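Local coordinates for C-type diheme-containing protein (Kuenenia stuttgartiensis, PDB 6H5L) that probably carries electrons through its two covalently bound c-type hemes, as a subunit of a 60-heme reductase complex of an anammox bacterium, at residues E2-E6 / D62-Y66; T53-L59 / P108-V112; A127-E133 / Y210-Y214. One frame throughout, in Å; residues are numbered along the deposited sequence.

Contact 1. Residues E2-E6 / D62-Y66; sequences EIPKE and DEDIY
Two flat groups, the carboxylate of D62 and the ring of Y66, are each met by one side chain from residues 2-6. K5 reaches the D62 carboxylate from above: its NZ stands 3.3 Å from D62 OD2 in a salt bridge, far out of the carboxylate plane (58°). The other oxygen, OD1, forms a salt bridge with K97 of helix 93-97, so two lysines share this acid, one on each oxygen. The Y66 ring is approached obliquely and at its root: I3 CD1 lies 4.1 Å from Y66 CG, and nearer to Y66 CB, at 3.7 Å. Residues E86, R89 and A90 of helix 86-91 also pack on this tyrosine, as does L116 of the second subunit, another copy of the protein.

I3 supplies the apolar half of the contact. Its chain continues straight past CG1 (chi2 174°), which carries CD1 to the first turn of helix 62-71, where it rests 3.3 Å from D62 O. The same methyl therefore touches both D62 and Y66, one turn apart and already joined by the helical bond from Y66 N to D62 O. The branch methyl CG2 lies 4.1 Å from D62 CB, and V93 touches both I3 and D62. K5 gets to its partner by bending at chi2 (-66°) and then running out extended, crossing the D62 side chain at about a right angle.

The N-terminal loop is thus held by one methyl end and one charge pair to helix 62-71, which belongs to the region related to subunit III of cbb3-type cytochrome c oxidase. Two lysines and a place in the first turn of a helix would probably favour the ionised form of D62.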
loop_
_atom_site.group_PDB
_atom_site.type_symbol
_atom_site.label_atom_id
_atom_site.label_comp_id
_atom_site.label_asym_id
_atom_site.label_seq_id
_atom_site.Cartn_x
_atom_site.Cartn_y
_atom_site.Cartn_z
ATOM N N GLU B 2 59.287 16.470 -6.367
ATOM C CA GLU B 2 59.796 17.771 -5.955
ATOM C C GLU B 2 59.140 18.877 -6.772
ATOM O O GLU B 2 59.144 18.840 -8.003
ATOM C CB GLU B 2 61.314 17.833 -6.105
ATOM C CG GLU B 2 62.058 17.162 -4.965
ATOM C CD GLU B 2 61.669 17.727 -3.610
ATOM O OE1 GLU B 2 61.472 18.957 -3.510
ATOM O OE2 GLU B 2 61.548 16.941 -2.646
ATOM N N ILE B 3 58.582 19.859 -6.074
ATOM C CA ILE B 3 57.924 21.001 -6.699
ATOM C C ILE B 3 58.949 22.125 -6.814
ATOM O O ILE B 3 59.511 22.538 -5.787
ATOM C CB ILE B 3 56.700 21.455 -5.891
ATOM C CG1 ILE B 3 55.758 20.272 -5.650
ATOM C CG2 ILE B 3 55.977 22.583 -6.609
ATOM C CD1 ILE B 3 54.594 20.590 -4.753
ATOM N N PRO B 4 59.219 22.640 -8.009
ATOM C CA PRO B 4 60.254 23.668 -8.150
ATOM C C PRO B 4 59.792 25.016 -7.621
ATOM O O PRO B 4 58.595 25.312 -7.563
ATOM C CB PRO B 4 60.488 23.720 -9.667
ATOM C CG PRO B 4 59.163 23.337 -10.242
ATOM C CD PRO B 4 58.584 22.310 -9.300
ATOM N N LYS B 5 60.769 25.828 -7.214
ATOM C CA LYS B 5 60.517 27.234 -6.930
ATOM C C LYS B 5 60.616 28.091 -8.181
ATOM O O LYS B 5 59.915 29.104 -8.294
ATOM C CB LYS B 5 61.514 27.751 -5.893
ATOM C CG LYS B 5 61.687 26.861 -4.665
ATOM C CD LYS B 5 60.418 26.805 -3.836
ATOM C CE LYS B 5 60.653 26.049 -2.538
ATOM N NZ LYS B 5 59.444 26.018 -1.671
ATOM N N GLU B 6 61.460 27.688 -9.127
ATOM C CA GLU B 6 61.664 28.434 -10.358
ATOM C C GLU B 6 60.502 28.227 -11.321
ATOM O O GLU B 6 59.852 27.178 -11.337
ATOM C CB GLU B 6 62.977 28.015 -11.025
ATOM C CG GLU B 6 63.224 26.510 -11.089
ATOM C CD GLU B 6 63.974 25.984 -9.875
ATOM O OE1 GLU B 6 63.409 25.156 -9.129
ATOM O OE2 GLU B 6 65.131 26.405 -9.666
ATOM N N ASP B 62 53.460 24.880 -1.135
ATOM C CA ASP B 62 53.526 24.363 -2.499
ATOM C C ASP B 62 52.839 23.009 -2.608
ATOM O O ASP B 62 52.291 22.671 -3.665
ATOM C CB ASP B 62 54.980 24.266 -2.962
ATOM C CG ASP B 62 55.665 25.617 -3.021
ATOM O OD1 ASP B 62 55.072 26.603 -2.535
ATOM O OD2 ASP B 62 56.790 25.693 -3.558
ATOM N N GLU B 63 52.846 22.231 -1.523
ATOM C CA GLU B 63 52.168 20.940 -1.522
ATOM C C GLU B 63 50.654 21.103 -1.460
ATOM O O GLU B 63 49.923 20.296 -2.044
ATOM C CB GLU B 63 52.660 20.093 -0.348
ATOM C CG GLU B 63 54.165 19.814 -0.352
ATOM C CD GLU B 63 54.987 21.005 0.101
ATOM O OE1 GLU B 63 54.446 21.856 0.835
ATOM O OE2 GLU B 63 56.169 21.095 -0.290
ATOM N N ASP B 64 50.168 22.136 -0.765
ATOM C CA ASP B 64 48.732 22.397 -0.727
ATOM C C ASP B 64 48.189 22.662 -2.122
ATOM O O ASP B 64 47.126 22.150 -2.493
ATOM C CB ASP B 64 48.433 23.583 0.190
ATOM C CG ASP B 64 48.643 23.255 1.654
ATOM O OD1 ASP B 64 48.806 22.062 1.979
ATOM O OD2 ASP B 64 48.648 24.193 2.479
ATOM N N ILE B 65 48.900 23.473 -2.908
ATOM C CA ILE B 65 48.446 23.794 -4.257
ATOM C C ILE B 65 48.492 22.555 -5.144
ATOM O O ILE B 65 47.541 22.262 -5.879
ATOM C CB ILE B 65 49.283 24.944 -4.845
ATOM C CG1 ILE B 65 49.203 26.177 -3.942
ATOM C CG2 ILE B 65 48.816 25.281 -6.253
ATOM C CD1 ILE B 65 50.134 27.298 -4.360
ATOM N N TYR B 66 49.597 21.808 -5.086
ATOM C CA TYR B 66 49.710 20.584 -5.873
ATOM C C TYR B 66 48.610 19.590 -5.526
ATOM O O TYR B 66 48.136 18.858 -6.400
ATOM C CB TYR B 66 51.085 19.949 -5.657
ATOM C CG TYR B 66 51.329 18.705 -6.481
ATOM C CD1 TYR B 66 51.880 18.788 -7.754
ATOM C CD2 TYR B 66 51.004 17.447 -5.988
ATOM C CE1 TYR B 66 52.099 17.653 -8.511
ATOM C CE2 TYR B 66 51.218 16.308 -6.738
ATOM C CZ TYR B 66 51.765 16.417 -7.998
ATOM O OH TYR B 66 51.976 15.284 -8.743
#

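Contact 2. Residues T53-L59 / P108-V112; sequences TTPSGSL and PEPSV
T54 and S111, and likewise L59 and P108, face each other with 4.8 Å between their CA atoms, so the two irregular segments run in opposite directions while the type II turn P55-S58 bulges out between these two close approaches. The turn closes with the bond from S58 N to P55 O, and G57, at its third position, has a positive phi (90°) that suits glycine.

At one end, V112 N donates to T53 O over 2.8 Å, almost straight (170°) and nearly along the C=O axis. Beside it S111 OG gives its proton to T53 OG1 at 3.1 Å, so T53 is gripped by both backbone and side chain. At the other end the hydroxyl of S58 does double duty. With OG swung opposite the backbone N (chi1 165°), it accepts a hydrogen bond from E109 N at 3.1 Å and donates to L59 O at 2.8 Å, in the carbonyl plane on a lone pair. T54 OG1 also donates to L59 O, but from above that plane, giving this carbonyl two hydroxyl donors.

The E109 side chain lies extended along the turn, its CB and CG against S58 and its OE2 3.8 Å from P55 CG. P55 in turn slides past V112, ring carbon CG to methyl CG1, and the CB atoms of L59 and P108 meet at 4.2 Å. The T54 methyl, CG2, lies beside E109 O.

A bond from the turn, G57 N to N192 OD1, links it to the loop that carries M196, an axial ligand of the second heme. Residues 108-112 themselves hold backbone angles of the polyproline II region, a conformation common in proline-rich connectors; here that connector joins the halves of the chain carrying the two hemes, and lies along the turn.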
loop_
_atom_site.group_PDB
_atom_site.type_symbol
_atom_site.label_atom_id
_atom_site.label_comp_id
_atom_site.label_asym_id
_atom_site.label_seq_id
_atom_site.Cartn_x
_atom_site.Cartn_y
_atom_site.Cartn_z
ATOM N N THR B 53 46.882 23.495 4.468
ATOM C CA THR B 53 47.262 22.909 5.744
ATOM C C THR B 53 47.821 23.961 6.693
ATOM O O THR B 53 48.323 23.615 7.768
ATOM C CB THR B 53 48.278 21.784 5.532
ATOM O OG1 THR B 53 49.381 22.278 4.763
ATOM C CG2 THR B 53 47.635 20.625 4.793
ATOM N N THR B 54 47.740 25.234 6.318
ATOM C CA THR B 54 48.258 26.368 7.064
ATOM C C THR B 54 47.124 27.129 7.743
ATOM O O THR B 54 45.968 27.047 7.318
ATOM C CB THR B 54 49.026 27.304 6.121
ATOM O OG1 THR B 54 48.127 27.846 5.151
ATOM C CG2 THR B 54 50.133 26.540 5.407
ATOM N N PRO B 55 47.417 27.874 8.810
ATOM C CA PRO B 55 46.357 28.596 9.527
ATOM C C PRO B 55 45.698 29.669 8.667
ATOM O O PRO B 55 46.113 29.966 7.545
ATOM C CB PRO B 55 47.097 29.217 10.717
ATOM C CG PRO B 55 48.294 28.358 10.910
ATOM C CD PRO B 55 48.701 27.940 9.528
ATOM N N SER B 56 44.646 30.260 9.236
ATOM C CA SER B 56 43.849 31.263 8.537
ATOM C C SER B 56 44.677 32.506 8.232
ATOM O O SER B 56 45.395 33.020 9.095
ATOM C CB SER B 56 42.621 31.631 9.374
ATOM O OG SER B 56 41.891 32.686 8.774
ATOM N N GLY B 57 44.566 32.992 6.994
ATOM C CA GLY B 57 45.308 34.147 6.546
ATOM C C GLY B 57 46.653 33.835 5.931
ATOM O O GLY B 57 47.243 34.711 5.284
ATOM N N SER B 58 47.153 32.617 6.107
ATOM C CA SER B 58 48.450 32.241 5.577
ATOM C C SER B 58 48.347 31.857 4.104
ATOM O O SER B 58 47.276 31.523 3.589
ATOM C CB SER B 58 49.043 31.079 6.373
ATOM O OG SER B 58 50.121 30.475 5.678
ATOM N N LEU B 59 49.489 31.919 3.426
ATOM C CA LEU B 59 49.596 31.386 2.084
ATOM C C LEU B 59 49.508 29.863 2.130
ATOM O O LEU B 59 49.722 29.252 3.179
ATOM C CB LEU B 59 50.918 31.812 1.448
ATOM C CG LEU B 59 51.252 33.303 1.395
ATOM C CD1 LEU B 59 52.680 33.494 0.915
ATOM C CD2 LEU B 59 50.279 34.046 0.495
ATOM N N PRO B 108 54.952 30.937 3.643
ATOM C CA PRO B 108 53.790 30.226 4.191
ATOM C C PRO B 108 54.048 29.738 5.610
ATOM O O PRO B 108 55.127 29.235 5.930
ATOM C CB PRO B 108 53.593 29.058 3.216
ATOM C CG PRO B 108 54.907 28.910 2.519
ATOM C CD PRO B 108 55.462 30.296 2.420
ATOM N N GLU B 109 53.037 29.900 6.462
ATOM C CA GLU B 109 53.128 29.491 7.851
ATOM C C GLU B 109 53.289 27.974 7.952
ATOM O O GLU B 109 52.945 27.242 7.022
ATOM C CB GLU B 109 51.887 29.950 8.610
ATOM C CG GLU B 109 51.877 31.439 8.917
ATOM C CD GLU B 109 50.649 31.871 9.691
ATOM O OE1 GLU B 109 49.812 32.601 9.121
ATOM O OE2 GLU B 109 50.521 31.476 10.869
ATOM N N PRO B 110 53.828 27.479 9.070
ATOM C CA PRO B 110 54.040 26.032 9.203
ATOM C C PRO B 110 52.726 25.265 9.154
ATOM O O PRO B 110 51.694 25.731 9.643
ATOM C CB PRO B 110 54.725 25.898 10.569
ATOM C CG PRO B 110 54.357 27.141 11.304
ATOM C CD PRO B 110 54.310 28.208 10.256
ATOM N N SER B 111 52.773 24.082 8.542
ATOM C CA SER B 111 51.591 23.237 8.456
ATOM C C SER B 111 51.118 22.836 9.847
ATOM O O SER B 111 51.922 22.569 10.745
ATOM C CB SER B 111 51.885 21.988 7.623
ATOM O OG SER B 111 52.126 22.319 6.266
ATOM N N VAL B 112 49.797 22.802 10.026
ATOM C CA VAL B 112 49.247 22.369 11.300
ATOM C C VAL B 112 49.426 20.862 11.459
ATOM O O VAL B 112 49.605 20.113 10.490
ATOM C CB VAL B 112 47.768 22.769 11.425
ATOM C CG1 VAL B 112 47.604 24.268 11.225
ATOM C CG2 VAL B 112 46.920 21.996 10.425
#

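Contact 3. Residues A127-E133 / Y210-Y214; sequences AGKKIYE and YLTHY. With HEC (heme c), chain K.
The Y214 side chain is a knob set into a hollow formed by G128, K129, Y132 and E133. K129 CA sits over the centre of its ring, 3.6 Å away in a CH-pi contact, with K129 CB on the same face. Y214 CE2 lies over one face of the Y132 ring, 3.5 Å from Y132 CG, the two rings set obliquely with planes at 58°. At the far end Y214 OH makes a weak hydrogen bond to E133 OE1. G128 is the matching dip: its CA lies 3.9 Å from L211 CA, and a side chain there would run into Y210 O and Y214 CB. Replacing Y214 by an alanine would probably leave the hollow beneath K129 and Y132 unfilled and E133 without its hydroxyl partner.

L211, with CG opposite the backbone N (chi1 -180°), packs alongside: CD1 touches Y132 CB and I131 CG2, while CD2 meets the heme methyl CMB at 3.6 Å. A127 CB packs on Y210.

The axes of 127-133 and 210-214 cross at 90°, 7.3 Å apart at closest; their helices, 122-135 and 205-217, pair like the terminal helices of cytochrome c domains, and F187 of helix 180-189 packs on L211 and T212.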
loop_
_atom_site.group_PDB
_atom_site.type_symbol
_atom_site.label_atom_id
_atom_site.label_comp_id
_atom_site.label_asym_id
_atom_site.label_seq_id
_atom_site.Cartn_x
_atom_site.Cartn_y
_atom_site.Cartn_z
ATOM N N ALA B 127 28.043 15.808 21.023
ATOM C CA ALA B 127 28.836 16.965 21.423
ATOM C C ALA B 127 29.075 17.902 20.249
ATOM O O ALA B 127 29.187 19.118 20.441
ATOM C CB ALA B 127 30.167 16.514 22.025
ATOM N N GLY B 128 29.151 17.361 19.035
ATOM C CA GLY B 128 29.281 18.174 17.843
ATOM C C GLY B 128 27.966 18.806 17.437
ATOM O O GLY B 128 27.940 19.931 16.929
ATOM N N LYS B 129 26.863 18.082 17.649
ATOM C CA LYS B 129 25.542 18.657 17.412
ATOM C C LYS B 129 25.310 19.876 18.292
ATOM O O LYS B 129 24.727 20.873 17.849
ATOM C CB LYS B 129 24.458 17.609 17.661
ATOM C CG LYS B 129 23.042 18.166 17.623
ATOM C CD LYS B 129 22.000 17.082 17.840
ATOM C CE LYS B 129 20.596 17.666 17.845
ATOM N NZ LYS B 129 19.557 16.610 17.991
ATOM N N LYS B 130 25.765 19.813 19.543
ATOM C CA LYS B 130 25.612 20.941 20.457
ATOM C C LYS B 130 26.415 22.145 19.980
ATOM O O LYS B 130 25.920 23.278 20.004
ATOM C CB LYS B 130 26.048 20.517 21.858
ATOM C CG LYS B 130 25.387 21.270 22.996
ATOM C CD LYS B 130 25.865 20.728 24.333
ATOM C CE LYS B 130 25.351 21.555 25.496
ATOM N NZ LYS B 130 26.036 21.174 26.763
ATOM N N ILE B 131 27.656 21.919 19.538
ATOM C CA ILE B 131 28.478 23.009 19.012
ATOM C C ILE B 131 27.858 23.574 17.740
ATOM O O ILE B 131 27.759 24.794 17.562
ATOM C CB ILE B 131 29.917 22.523 18.762
ATOM C CG1 ILE B 131 30.582 22.107 20.077
ATOM C CG2 ILE B 131 30.736 23.593 18.047
ATOM C CD1 ILE B 131 31.945 21.471 19.887
ATOM N N TYR B 132 27.437 22.686 16.835
ATOM C CA TYR B 132 26.921 23.111 15.538
ATOM C C TYR B 132 25.666 23.963 15.683
ATOM O O TYR B 132 25.450 24.898 14.905
ATOM C CB TYR B 132 26.640 21.878 14.673
ATOM C CG TYR B 132 26.084 22.160 13.292
ATOM C CD1 TYR B 132 24.720 22.338 13.092
ATOM C CD2 TYR B 132 26.920 22.219 12.184
ATOM C CE1 TYR B 132 24.206 22.587 11.833
ATOM C CE2 TYR B 132 26.413 22.466 10.917
ATOM C CZ TYR B 132 25.055 22.649 10.750
ATOM O OH TYR B 132 24.540 22.894 9.497
ATOM N N GLU B 133 24.825 23.659 16.669
ATOM C CA GLU B 133 23.507 24.279 16.759
ATOM C C GLU B 133 23.387 25.328 17.856
ATOM O O GLU B 133 22.562 26.240 17.732
ATOM C CB GLU B 133 22.430 23.207 16.967
ATOM C CG GLU B 133 21.615 22.896 15.720
ATOM C CD GLU B 133 21.461 21.405 15.475
ATOM O OE1 GLU B 133 21.825 20.940 14.373
ATOM O OE2 GLU B 133 20.980 20.696 16.386
ATOM N N TYR B 210 34.844 16.295 17.491
ATOM C CA TYR B 210 33.420 16.174 17.798
ATOM C C TYR B 210 32.583 16.825 16.706
ATOM O O TYR B 210 31.624 16.232 16.198
ATOM C CB TYR B 210 33.096 16.822 19.147
ATOM C CG TYR B 210 33.880 16.332 20.347
ATOM C CD1 TYR B 210 34.522 15.099 20.341
ATOM C CD2 TYR B 210 33.965 17.108 21.496
ATOM C CE1 TYR B 210 35.234 14.661 21.446
ATOM C CE2 TYR B 210 34.672 16.680 22.601
ATOM C CZ TYR B 210 35.304 15.456 22.571
ATOM O OH TYR B 210 36.009 15.026 23.672
ATOM N N LEU B 211 32.938 18.059 16.341
ATOM C CA LEU B 211 32.209 18.778 15.302
ATOM C C LEU B 211 32.311 18.063 13.962
ATOM O O LEU B 211 31.324 17.966 13.225
ATOM C CB LEU B 211 32.744 20.204 15.193
ATOM C CG LEU B 211 32.118 21.143 14.166
ATOM C CD1 LEU B 211 30.660 21.410 14.498
ATOM C CD2 LEU B 211 32.907 22.442 14.109
ATOM N N THR B 212 33.502 17.560 13.627
ATOM C CA THR B 212 33.667 16.809 12.386
ATOM C C THR B 212 32.757 15.587 12.359
ATOM O O THR B 212 32.118 15.304 11.340
ATOM C CB THR B 212 35.127 16.389 12.214
ATOM O OG1 THR B 212 35.942 17.551 12.018
ATOM C CG2 THR B 212 35.283 15.458 11.028
ATOM N N HIS B 213 32.681 14.857 13.475
ATOM C CA HIS B 213 31.855 13.654 13.519
ATOM C C HIS B 213 30.386 13.976 13.274
ATOM O O HIS B 213 29.682 13.216 12.600
ATOM C CB HIS B 213 32.033 12.944 14.862
ATOM C CG HIS B 213 33.406 12.382 15.067
ATOM N ND1 HIS B 213 33.871 11.989 16.304
ATOM C CD2 HIS B 213 34.413 12.144 14.194
ATOM C CE1 HIS B 213 35.107 11.535 16.184
ATOM N NE2 HIS B 213 35.459 11.618 14.914
ATOM N N TYR B 214 29.903 15.098 13.813
ATOM C CA TYR B 214 28.509 15.467 13.588
ATOM C C TYR B 214 28.280 15.929 12.155
ATOM O O TYR B 214 27.216 15.673 11.577
ATOM C CB TYR B 214 28.071 16.554 14.567
ATOM C CG TYR B 214 26.670 17.047 14.292
ATOM C CD1 TYR B 214 25.566 16.263 14.600
ATOM C CD2 TYR B 214 26.451 18.290 13.709
ATOM C CE1 TYR B 214 24.280 16.706 14.342
ATOM C CE2 TYR B 214 25.171 18.740 13.448
ATOM C CZ TYR B 214 24.090 17.945 13.768
ATOM O OH TYR B 214 22.816 18.394 13.509
HETATM FE FE HEC K . 30.650 26.858 6.908
HETATM C CHA HEC K . 32.151 25.885 3.977
HETATM C CHB HEC K . 30.998 23.664 8.128
HETATM C CHC HEC K . 29.486 27.890 9.969
HETATM C CHD HEC K . 29.612 29.798 5.502
HETATM N NA HEC K . 31.486 25.106 6.205
HETATM C C1A HEC K . 31.942 24.900 4.918
HETATM C C2A HEC K . 32.164 23.476 4.741
HETATM C C3A HEC K . 31.841 22.864 5.888
HETATM C C4A HEC K . 31.410 23.877 6.831
HETATM C CMA HEC K . 31.914 21.346 6.172
HETATM C CAA HEC K . 32.673 22.797 3.448
HETATM C CBA HEC K . 34.145 22.414 3.594
HETATM C CGA HEC K . 34.632 21.794 2.310
HETATM O O1A HEC K . 33.866 21.800 1.311
HETATM O O2A HEC K . 35.786 21.296 2.281
HETATM N NB HEC K . 30.230 25.928 8.700
HETATM C C1B HEC K . 30.611 24.640 9.022
HETATM C C2B HEC K . 30.548 24.498 10.462
HETATM C C3B HEC K . 30.127 25.663 10.978
HETATM C C4B HEC K . 29.921 26.585 9.876
HETATM C CMB HEC K . 30.887 23.193 11.219
HETATM C CAB HEC K . 29.885 26.012 12.466
HETATM C CBB HEC K . 31.167 25.896 13.319
HETATM N NC HEC K . 29.682 28.515 7.599
HETATM C C1C HEC K . 29.361 28.776 8.919
HETATM C C2C HEC K . 29.003 30.177 9.026
HETATM C C3C HEC K . 28.910 30.664 7.779
HETATM C C4C HEC K . 29.422 29.655 6.863
HETATM C CMC HEC K . 28.410 30.822 10.302
HETATM C CAC HEC K . 28.479 32.097 7.382
HETATM C CBC HEC K . 29.510 33.132 7.882
HETATM N ND HEC K . 30.838 27.704 5.015
HETATM C C1D HEC K . 30.355 28.969 4.683
HETATM C C2D HEC K . 30.762 29.270 3.328
HETATM C C3D HEC K . 31.558 28.046 2.849
HETATM C C4D HEC K . 31.550 27.127 3.964
HETATM C CMD HEC K . 30.461 30.557 2.531
HETATM C CAD HEC K . 32.225 27.836 1.472
HETATM C CBD HEC K . 31.188 27.342 0.467
HETATM C CGD HEC K . 31.794 27.272 -0.910
HETATM O O1D HEC K . 33.040 27.404 -1.031
HETATM O O2D HEC K . 31.028 27.087 -1.892
#

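Overall arrangement
Contacts 1 and 2 adjoin, their centres 15 Å apart and their segments alternating along the chain: 53-59 precedes helix 62-71 by two residues, and D64 OD2 probably accepts a hydrogen bond from T53 N at 2.7 Å. Together they join the N-terminal loop, this helix and the connector into one region, with the side chains of Y66 and T54 each about 9 Å from a bound heme. Contact 3 follows later in the chain, its centre 35 Å from that of contact 1, on the opposite side of the chain's centre, and 24 Å from that of contact 2, with nearest atoms about 12 Å apart. Of the three, it alone touches heme, through L211.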